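Local coordinates for copper-transporting ATPase PAA2, chloroplastic (Arabidopsis thaliana, PDB 5LBK), which moves copper across the chloroplast thylakoid membrane at the cost of ATP, the chain here being its nucleotide-binding N-domain, at residues Leu78-Val81 / Ser82-Leu86; Gly14-Glu17 / Gln18-Leu21; Val40-Ala43 / Glu44-Leu48; Lys88-Ser91 / Ser92-Val95. One frame throughout, in Å; residues are numbered along the deposited sequence.

Contact 1 of 4, residues Leu78-Val81 / Ser82-Leu86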
loop_
_atom_site.group_PDB
_atom_site.type_symbol
_atom_site.label_atom_id
_atom_site.label_comp_id
_atom_site.label_asym_id
_atom_site.label_seq_id
_atom_site.Cartn_x
_atom_site.Cartn_y
_atom_site.Cartn_z
ATOM N N LEU A 78 8.517 -2.360 -3.906
ATOM C CA LEU A 78 8.829 -0.953 -4.171
ATOM C C LEU A 78 8.962 -0.666 -5.646
ATOM O O LEU A 78 8.369 0.295 -6.161
ATOM C CB LEU A 78 10.134 -0.570 -3.428
ATOM C CG LEU A 78 10.689 0.818 -3.737
ATOM C CD1 LEU A 78 9.580 1.876 -3.461
ATOM C CD2 LEU A 78 11.931 1.055 -2.896
ATOM N N GLU A 79 9.752 -1.476 -6.351
ATOM C CA GLU A 79 10.040 -1.163 -7.735
ATOM C C GLU A 79 8.784 -1.291 -8.595
ATOM O O GLU A 79 8.532 -0.447 -9.461
ATOM C CB GLU A 79 11.167 -2.049 -8.271
ATOM C CG GLU A 79 11.596 -1.579 -9.671
ATOM C CD GLU A 79 12.345 -2.619 -10.438
ATOM O OE1 GLU A 79 12.531 -3.733 -9.897
ATOM O OE2 GLU A 79 12.752 -2.300 -11.577
ATOM N N TRP A 80 7.969 -2.310 -8.332
ATOM C CA TRP A 80 6.777 -2.556 -9.137
ATOM C C TRP A 80 5.729 -1.487 -8.900
ATOM O O TRP A 80 5.132 -0.979 -9.861
ATOM C CB TRP A 80 6.233 -3.949 -8.832
ATOM C CG TRP A 80 5.033 -4.319 -9.657
ATOM C CD1 TRP A 80 5.035 -4.906 -10.886
ATOM C CD2 TRP A 80 3.649 -4.175 -9.283
ATOM N NE1 TRP A 80 3.739 -5.130 -11.305
ATOM C CE2 TRP A 80 2.873 -4.679 -10.342
ATOM C CE3 TRP A 80 2.987 -3.665 -8.135
ATOM C CZ2 TRP A 80 1.473 -4.669 -10.316
ATOM C CZ3 TRP A 80 1.597 -3.654 -8.130
ATOM C CH2 TRP A 80 0.868 -4.168 -9.188
ATOM N N VAL A 81 5.524 -1.076 -7.623
ATOM C CA VAL A 81 4.594 0.015 -7.330
ATOM C C VAL A 81 5.093 1.284 -7.983
ATOM O O VAL A 81 4.335 2.012 -8.639
ATOM C CB VAL A 81 4.415 0.182 -5.810
ATOM C CG1 VAL A 81 3.627 1.417 -5.476
ATOM C CG2 VAL A 81 3.665 -1.039 -5.238
ATOM N N SER A 82 6.384 1.579 -7.802
ATOM C CA SER A 82 6.922 2.806 -8.353
ATOM C C SER A 82 6.767 2.830 -9.859
ATOM O O SER A 82 6.440 3.874 -10.453
ATOM C CB SER A 82 8.383 2.920 -7.942
ATOM O OG SER A 82 8.978 4.033 -8.530
ATOM N N ASP A 83 6.964 1.680 -10.500
ATOM C CA ASP A 83 6.935 1.614 -11.961
ATOM C C ASP A 83 5.528 1.748 -12.528
ATOM O O ASP A 83 5.371 1.985 -13.721
ATOM C CB ASP A 83 7.525 0.272 -12.462
ATOM C CG ASP A 83 9.056 0.239 -12.426
ATOM O OD1 ASP A 83 9.695 1.324 -12.297
ATOM O OD2 ASP A 83 9.626 -0.880 -12.505
ATOM N N ARG A 84 4.506 1.547 -11.710
ATOM C CA ARG A 84 3.133 1.532 -12.191
ATOM C C ARG A 84 2.663 2.896 -12.667
ATOM O O ARG A 84 1.793 2.970 -13.546
ATOM C CB ARG A 84 2.164 1.038 -11.116
ATOM C CG ARG A 84 2.259 -0.425 -10.727
ATOM C CD ARG A 84 2.453 -1.387 -11.906
ATOM N NE ARG A 84 1.306 -1.447 -12.808
ATOM C CZ ARG A 84 1.162 -2.353 -13.778
ATOM N NH1 ARG A 84 2.091 -3.276 -13.960
ATOM N NH2 ARG A 84 0.092 -2.338 -14.568
ATOM N N PHE A 85 3.211 3.989 -12.109
ATOM C CA PHE A 85 2.690 5.322 -12.368
ATOM C C PHE A 85 3.790 6.260 -12.873
ATOM O O PHE A 85 4.943 6.157 -12.463
ATOM C CB PHE A 85 2.065 5.915 -11.095
ATOM C CG PHE A 85 1.086 4.977 -10.412
ATOM C CD1 PHE A 85 -0.071 4.635 -11.033
ATOM C CD2 PHE A 85 1.347 4.445 -9.149
ATOM C CE1 PHE A 85 -0.962 3.752 -10.434
ATOM C CE2 PHE A 85 0.420 3.558 -8.558
ATOM C CZ PHE A 85 -0.693 3.261 -9.181
ATOM N N LEU A 86 3.404 7.191 -13.746
ATOM C CA LEU A 86 4.384 8.092 -14.354
ATOM C C LEU A 86 4.947 9.069 -13.328
ATOM O O LEU A 86 6.125 9.441 -13.388
ATOM C CB LEU A 86 3.748 8.855 -15.522
ATOM C CG LEU A 86 4.649 9.866 -16.271
ATOM C CD1 LEU A 86 5.735 9.183 -17.090
ATOM C CD2 LEU A 86 3.850 10.784 -17.190
#
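W80 and R84 meet one turn apart on the short helix 78-84 of the N-domain. The packed side of this contact is the indole. In one of its two conformers, R84 sets CD over one face of W80, a CH-pi contact with CD 3.9 Å from the centroid of the six-membered ring. The R84 chain folds at chi2 and chi3 (-42° and -66°), which lays CD over the indole, while the guanidinium plane is turned 36° from the ring. The indole NE1 is hydrogen-bonded to E59, and R84 NH1 makes a long, weak ion pair with the same carboxylate. W80 also meets the ring of F62, and W80, R84 and F85 all touch A74 of strand 71-76. Were W80 an alanine, CD of R84 would probably lose the ring face beneath it and E59 its indole partner. The loose side holds E79 and D83, both exposed. Their carboxylates bring like charges close, with E79 OE2 3.6 Å from D83 OD2 and no bond between them. In the last turn R84 N bonds back to V81 O at 3.1 Å, from above the carbonyl plane.

Contact 2 of 4, residues Gly14-Glu17 / Gln18-Leu21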
loop_
_atom_site.group_PDB
_atom_site.type_symbol
_atom_site.label_atom_id
_atom_site.label_comp_id
_atom_site.label_asym_id
_atom_site.label_seq_id
_atom_site.Cartn_x
_atom_site.Cartn_y
_atom_site.Cartn_z
ATOM N N GLY A 14 2.448 12.495 3.022
ATOM C CA GLY A 14 1.453 13.489 3.354
ATOM C C GLY A 14 0.164 12.942 3.936
ATOM O O GLY A 14 -0.631 13.699 4.499
ATOM N N TYR A 15 -0.044 11.636 3.853
ATOM C CA TYR A 15 -1.316 11.019 4.184
ATOM C C TYR A 15 -1.385 10.605 5.637
ATOM O O TYR A 15 -0.380 10.265 6.260
ATOM C CB TYR A 15 -1.534 9.764 3.333
ATOM C CG TYR A 15 -2.106 10.001 1.939
ATOM C CD1 TYR A 15 -3.478 10.076 1.735
ATOM C CD2 TYR A 15 -1.273 10.116 0.827
ATOM C CE1 TYR A 15 -4.012 10.275 0.460
ATOM C CE2 TYR A 15 -1.800 10.322 -0.445
ATOM C CZ TYR A 15 -3.162 10.385 -0.627
ATOM O OH TYR A 15 -3.675 10.606 -1.898
ATOM N N GLU A 16 -2.611 10.570 6.147
ATOM C CA GLU A 16 -2.890 9.938 7.423
ATOM C C GLU A 16 -2.652 8.435 7.323
ATOM O O GLU A 16 -2.987 7.802 6.323
ATOM C CB GLU A 16 -4.332 10.227 7.830
ATOM C CG GLU A 16 -4.748 11.692 7.659
ATOM C CD GLU A 16 -6.238 11.914 7.841
ATOM O OE1 GLU A 16 -6.656 13.089 7.954
ATOM O OE2 GLU A 16 -6.990 10.914 7.853
ATOM N N GLU A 17 -2.058 7.867 8.370
ATOM C CA GLU A 17 -1.851 6.426 8.433
ATOM C C GLU A 17 -3.122 5.660 8.073
ATOM O O GLU A 17 -3.089 4.713 7.268
ATOM C CB GLU A 17 -1.362 6.077 9.844
ATOM C CG GLU A 17 -1.503 4.640 10.260
ATOM C CD GLU A 17 -2.709 4.400 11.137
ATOM O OE1 GLU A 17 -2.913 5.147 12.120
ATOM O OE2 GLU A 17 -3.459 3.452 10.839
ATOM N N GLN A 18 -4.262 6.074 8.635
ATOM C CA GLN A 18 -5.486 5.327 8.389
ATOM C C GLN A 18 -5.820 5.333 6.906
ATOM O O GLN A 18 -6.369 4.353 6.378
ATOM C CB GLN A 18 -6.652 5.903 9.207
ATOM C CG GLN A 18 -7.127 7.317 8.777
ATOM C CD GLN A 18 -8.425 7.787 9.455
ATOM O OE1 GLN A 18 -9.154 7.006 10.082
ATOM N NE2 GLN A 18 -8.720 9.076 9.307
ATOM N N GLU A 19 -5.539 6.439 6.221
ATOM C CA GLU A 19 -5.899 6.514 4.812
ATOM C C GLU A 19 -5.055 5.547 3.999
ATOM O O GLU A 19 -5.570 4.903 3.079
ATOM C CB GLU A 19 -5.741 7.927 4.264
ATOM C CG GLU A 19 -6.701 8.951 4.833
ATOM C CD GLU A 19 -6.631 10.312 4.123
ATOM O OE1 GLU A 19 -7.628 10.688 3.463
ATOM O OE2 GLU A 19 -5.586 11.009 4.229
ATOM N N VAL A 20 -3.756 5.430 4.336
ATOM C CA VAL A 20 -2.868 4.503 3.635
ATOM C C VAL A 20 -3.326 3.073 3.855
ATOM O O VAL A 20 -3.386 2.271 2.911
ATOM C CB VAL A 20 -1.398 4.707 4.069
ATOM C CG1 VAL A 20 -0.483 3.595 3.506
ATOM C CG2 VAL A 20 -0.938 6.082 3.617
ATOM N N LEU A 21 -3.647 2.730 5.099
ATOM C CA LEU A 21 -4.144 1.400 5.400
ATOM C C LEU A 21 -5.471 1.129 4.704
ATOM O O LEU A 21 -5.690 0.010 4.230
ATOM C CB LEU A 21 -4.286 1.253 6.906
ATOM C CG LEU A 21 -4.551 -0.108 7.496
ATOM C CD1 LEU A 21 -3.578 -1.160 6.983
ATOM C CD2 LEU A 21 -4.494 0.067 9.048
#
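E16 and Q18 are brought together by their torsions. E16 sets CG beside its backbone N (chi1 -46°) and Q18 takes the crowded chi1 of 68°, with CG between N and the carbonyl carbon. Both chains then run extended, side by side and pointing the same way. Q18 NE2 donates to E16 OE2 at 2.9 Å, and the N-H points almost straight at the oxygen (176°). The oxygen lies in the amide plane of Q18. It is met on its syn side, with the donor somewhat out of the carboxylate plane. This bond is likely to limit the rotation of both end groups.

E19 comes up beside the same carboxylate. The two acids carry like charges, and E16 OE2 lies 3.9 Å from E19 OE2. The Q18 amide probably offsets part of that repulsion. E19 also reaches the edge of the Y15 ring, where OE2 of E19 is 3.4 Å from CD1 of Y15, the carboxylate plane well turned from the ring. The Y15 hydroxyl is hydrogen-bonded to E126. On the apolar side, Y15 CB packs on V20 CG2 at 3.7 Å. V20 also touches V10 and S12 of strand 7-12.

The backbone starts its helical bonding here. E16 O accepts V20 N at 3.2 Å and, weakly, E19 N. L21 N bonds to E17 O at 3.0 Å. E16 holds the N-cap position of helix 17-27, so the contact is a helix start, joining strand 7-12 to the first helix of the N-domain.

Contact 3 of 4, residues Val40-Ala43 / Glu44-Leu48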
loop_
_atom_site.group_PDB
_atom_site.type_symbol
_atom_site.label_atom_id
_atom_site.label_comp_id
_atom_site.label_asym_id
_atom_site.label_seq_id
_atom_site.Cartn_x
_atom_site.Cartn_y
_atom_site.Cartn_z
ATOM N N VAL A 40 -5.551 -6.594 5.540
ATOM C CA VAL A 40 -7.007 -6.575 5.658
ATOM C C VAL A 40 -7.426 -6.724 7.118
ATOM O O VAL A 40 -8.269 -5.968 7.606
ATOM C CB VAL A 40 -7.629 -7.670 4.787
ATOM C CG1 VAL A 40 -9.140 -7.660 4.957
ATOM C CG2 VAL A 40 -7.267 -7.425 3.365
ATOM N N ASN A 41 -6.837 -7.696 7.831
ATOM C CA ASN A 41 -7.214 -7.936 9.235
ATOM C C ASN A 41 -6.944 -6.720 10.101
ATOM O O ASN A 41 -7.662 -6.479 11.078
ATOM C CB ASN A 41 -6.450 -9.130 9.829
ATOM C CG ASN A 41 -6.853 -10.462 9.218
ATOM O OD1 ASN A 41 -7.957 -10.610 8.704
ATOM N ND2 ASN A 41 -5.945 -11.438 9.264
ATOM N N GLU A 42 -5.892 -5.958 9.781
ATOM C CA GLU A 42 -5.566 -4.775 10.568
ATOM C C GLU A 42 -6.563 -3.654 10.318
ATOM O O GLU A 42 -7.016 -2.997 11.258
ATOM C CB GLU A 42 -4.143 -4.321 10.247
ATOM C CG GLU A 42 -3.690 -3.056 10.965
ATOM C CD GLU A 42 -3.321 -3.269 12.419
ATOM O OE1 GLU A 42 -3.095 -4.425 12.836
ATOM O OE2 GLU A 42 -3.238 -2.256 13.140
ATOM N N ALA A 43 -6.937 -3.429 9.065
ATOM C CA ALA A 43 -7.996 -2.477 8.785
ATOM C C ALA A 43 -9.285 -2.907 9.469
ATOM O O ALA A 43 -10.036 -2.069 9.980
ATOM C CB ALA A 43 -8.201 -2.362 7.276
ATOM N N GLU A 44 -9.518 -4.216 9.514
ATOM C CA GLU A 44 -10.700 -4.768 10.166
ATOM C C GLU A 44 -10.599 -4.592 11.681
ATOM O O GLU A 44 -11.529 -4.099 12.319
ATOM C CB GLU A 44 -10.857 -6.249 9.820
ATOM C CG GLU A 44 -11.810 -7.000 10.736
ATOM C CD GLU A 44 -11.777 -8.498 10.510
ATOM O OE1 GLU A 44 -11.952 -8.930 9.350
ATOM O OE2 GLU A 44 -11.575 -9.245 11.490
ATOM N N SER A 45 -9.465 -4.993 12.251
ATOM C CA SER A 45 -9.244 -4.866 13.688
ATOM C C SER A 45 -9.434 -3.428 14.165
ATOM O O SER A 45 -9.926 -3.201 15.276
ATOM C CB SER A 45 -7.842 -5.357 14.065
ATOM O OG SER A 45 -7.770 -6.771 14.131
ATOM N N LEU A 46 -9.049 -2.446 13.345
ATOM C CA LEU A 46 -9.133 -1.027 13.695
ATOM C C LEU A 46 -10.461 -0.404 13.304
ATOM O O LEU A 46 -10.638 0.805 13.484
ATOM C CB LEU A 46 -7.997 -0.233 13.023
ATOM C CG LEU A 46 -6.562 -0.651 13.354
ATOM C CD1 LEU A 46 -5.556 0.213 12.594
ATOM C CD2 LEU A 46 -6.265 -0.570 14.843
ATOM N N ASN A 47 -11.390 -1.199 12.766
ATOM C CA ASN A 47 -12.723 -0.716 12.423
ATOM C C ASN A 47 -12.662 0.328 11.309
ATOM O O ASN A 47 -13.388 1.322 11.316
ATOM C CB ASN A 47 -13.436 -0.158 13.662
ATOM C CG ASN A 47 -13.463 -1.151 14.833
ATOM O OD1 ASN A 47 -13.228 -0.772 15.990
ATOM N ND2 ASN A 47 -13.755 -2.420 14.538
ATOM N N LEU A 48 -11.791 0.095 10.326
ATOM C CA LEU A 48 -11.676 0.983 9.180
ATOM C C LEU A 48 -12.574 0.488 8.048
ATOM O O LEU A 48 -12.511 -0.685 7.663
ATOM C CB LEU A 48 -10.226 1.057 8.692
ATOM C CG LEU A 48 -9.181 1.613 9.669
ATOM C CD1 LEU A 48 -7.774 1.529 9.043
ATOM C CD2 LEU A 48 -9.505 3.037 10.048
HETATM O O HOH W 1 -9.247 -9.177 12.073
#
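N41 O is gripped by several donors. S45 N reaches it at 2.6 Å, S45 OG adds a weak bond, and a water donates to it at 3.3 Å. The S45 hydroxyl sits beside its own backbone N (chi1 -79°), which turns it back toward that carbonyl. The same water lies too close to E44 OE2 for a link to that carboxylate to be more than doubtful. Next along, E42 O accepts L46 N. The E42 side chain bends at chi2 (77°) and slants across L46, bringing OE2 of E42 to 3.4 Å from CD1 of L46. With a glycine in place of E42, a gap is likely to open beside the L46 methyls, and L21 would lose one of the groups packed on it. The helix ends in a Schellman motif. N47 has positive phi (65°), its N bonds to E44 O, and L48 N bonds to A43 O at 2.8 Å. This return folds L48 over A43, with CB of L48 4.2 Å from CB of A43. The contact forms the C-terminal end of helix 34-45. It lies against helix 17-27, where E42, L46 and L48 touch L21 and A43 touches A25.

Contact 4 of 4, residues Lys88-Ser91 / Ser92-Val95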
loop_
_atom_site.group_PDB
_atom_site.type_symbol
_atom_site.label_atom_id
_atom_site.label_comp_id
_atom_site.label_asym_id
_atom_site.label_seq_id
_atom_site.Cartn_x
_atom_site.Cartn_y
_atom_site.Cartn_z
ATOM N N LYS A 88 6.777 10.185 -10.245
ATOM C CA LYS A 88 7.810 9.571 -9.417
ATOM C C LYS A 88 8.053 10.439 -8.190
ATOM O O LYS A 88 7.932 11.665 -8.249
ATOM C CB LYS A 88 9.147 9.412 -10.183
ATOM C CG LYS A 88 9.046 8.769 -11.550
ATOM C CD LYS A 88 8.591 7.322 -11.497
ATOM C CE LYS A 88 8.381 6.797 -12.873
ATOM N NZ LYS A 88 7.666 5.489 -12.832
ATOM N N ASN A 89 8.433 9.811 -7.089
ATOM C CA ASN A 89 8.698 10.553 -5.871
ATOM C C ASN A 89 10.076 11.213 -5.844
ATOM O O ASN A 89 11.063 10.668 -6.339
ATOM C CB ASN A 89 8.549 9.633 -4.657
ATOM C CG ASN A 89 7.157 9.046 -4.538
ATOM O OD1 ASN A 89 6.761 8.191 -5.331
ATOM N ND2 ASN A 89 6.405 9.501 -3.543
ATOM N N ASP A 90 10.112 12.394 -5.240
ATOM C CA ASP A 90 11.299 13.158 -5.043
ATOM C C ASP A 90 12.279 12.241 -4.339
ATOM O O ASP A 90 11.912 11.421 -3.521
ATOM C CB ASP A 90 11.114 14.293 -4.035
ATOM C CG ASP A 90 10.105 15.295 -4.427
ATOM O OD1 ASP A 90 9.137 14.976 -5.116
ATOM O OD2 ASP A 90 10.271 16.453 -4.019
ATOM N N SER A 91 13.557 12.440 -4.627
ATOM C CA SER A 91 14.599 11.652 -3.991
ATOM C C SER A 91 14.585 11.853 -2.472
ATOM O O SER A 91 14.901 10.927 -1.725
ATOM C CB SER A 91 15.972 12.027 -4.552
ATOM O OG SER A 91 16.949 11.064 -4.195
ATOM N N SER A 92 14.229 13.053 -2.011
ATOM C CA SER A 92 14.215 13.310 -0.568
ATOM C C SER A 92 13.093 12.533 0.105
ATOM O O SER A 92 13.229 12.103 1.254
ATOM C CB SER A 92 14.072 14.805 -0.280
ATOM O OG SER A 92 12.899 15.323 -0.866
ATOM N N ASP A 93 11.957 12.382 -0.581
ATOM C CA ASP A 93 10.857 11.600 -0.006
ATOM C C ASP A 93 11.248 10.132 0.118
ATOM O O ASP A 93 10.865 9.454 1.079
ATOM C CB ASP A 93 9.589 11.750 -0.858
ATOM C CG ASP A 93 8.805 13.037 -0.559
ATOM O OD1 ASP A 93 9.082 13.721 0.445
ATOM O OD2 ASP A 93 7.866 13.350 -1.331
ATOM N N MET A 94 11.983 9.604 -0.856
ATOM C CA MET A 94 12.412 8.210 -0.769
ATOM C C MET A 94 13.374 8.006 0.395
ATOM O O MET A 94 13.358 6.959 1.049
ATOM C CB MET A 94 13.063 7.796 -2.087
ATOM C CG MET A 94 13.092 6.330 -2.394
ATOM S SD MET A 94 11.464 5.564 -2.449
ATOM C CE MET A 94 10.371 6.879 -2.905
ATOM N N VAL A 95 14.286 8.952 0.613
ATOM C CA VAL A 95 15.209 8.834 1.738
ATOM C C VAL A 95 14.429 8.880 3.052
ATOM O O VAL A 95 14.658 8.079 3.957
ATOM C CB VAL A 95 16.270 9.949 1.682
ATOM C CG1 VAL A 95 17.045 9.985 2.979
ATOM C CG2 VAL A 95 17.201 9.747 0.466
#
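Three backbone bonds, one of them weak, join D90 and S91 to the first turn of the helix. D90 stands at the N-cap position. Its carbonyl oxygen accepts M94 N at 3.2 Å, in the carbonyl plane, and takes a weak bond from D93 N at 3.1 Å. V95 N bonds to S91 O at 3.1 Å, and CG2 of V95 sets a methyl beside that same oxygen. The D90 side chain makes no capping bond. The D90 N is buried here and has no partner in the model.

Apolar contact comes from M94. Its CG is anti to the backbone N (chi1 -157°), and the chain then bends at chi2 and chi3. That fold carries the CE of M94 back to the CB of N89, at 3.7 Å. The methyl thus rests on the residue before the cap.

Among the charged groups, D90 and D93 are both acidic. D90 OD1 and D93 OD2 are 4.3 Å apart, so their charges would probably repel mildly.

Polar bonds to the rest of the chain fix the approach to the helix. N89 OD1 accepts from I128 N, at strand 127-134. K88 NZ bonds to S82 O of the last turn of helix 78-84 and to F85 O just past it. The contact therefore begins helix 91-102, with the loop before it tied to helix 78-84 and to the start of strand 127-134.

In the fold
The four contacts belong to helix ends and starts of the N-domain, around its six-stranded antiparallel sheet. They form two touching pairs. Contacts 2 and 3, on the successive helices 17-27 and 34-45, have centres 13 Å apart. They meet at L21, whose CD2 lies 3.6 Å from L48 CD1. Contacts 1 and 4 also have centres 13 Å apart. Between them L78 packs on M94, with L78 CD1 4.3 Å from M94 SD. The pairs stay separate: contacts 3 and 4 lie on opposite sides of the chain's centre, their centres 29 Å apart, as do contacts 1 and 3, at 26 Å. No nucleotide is part of these contacts.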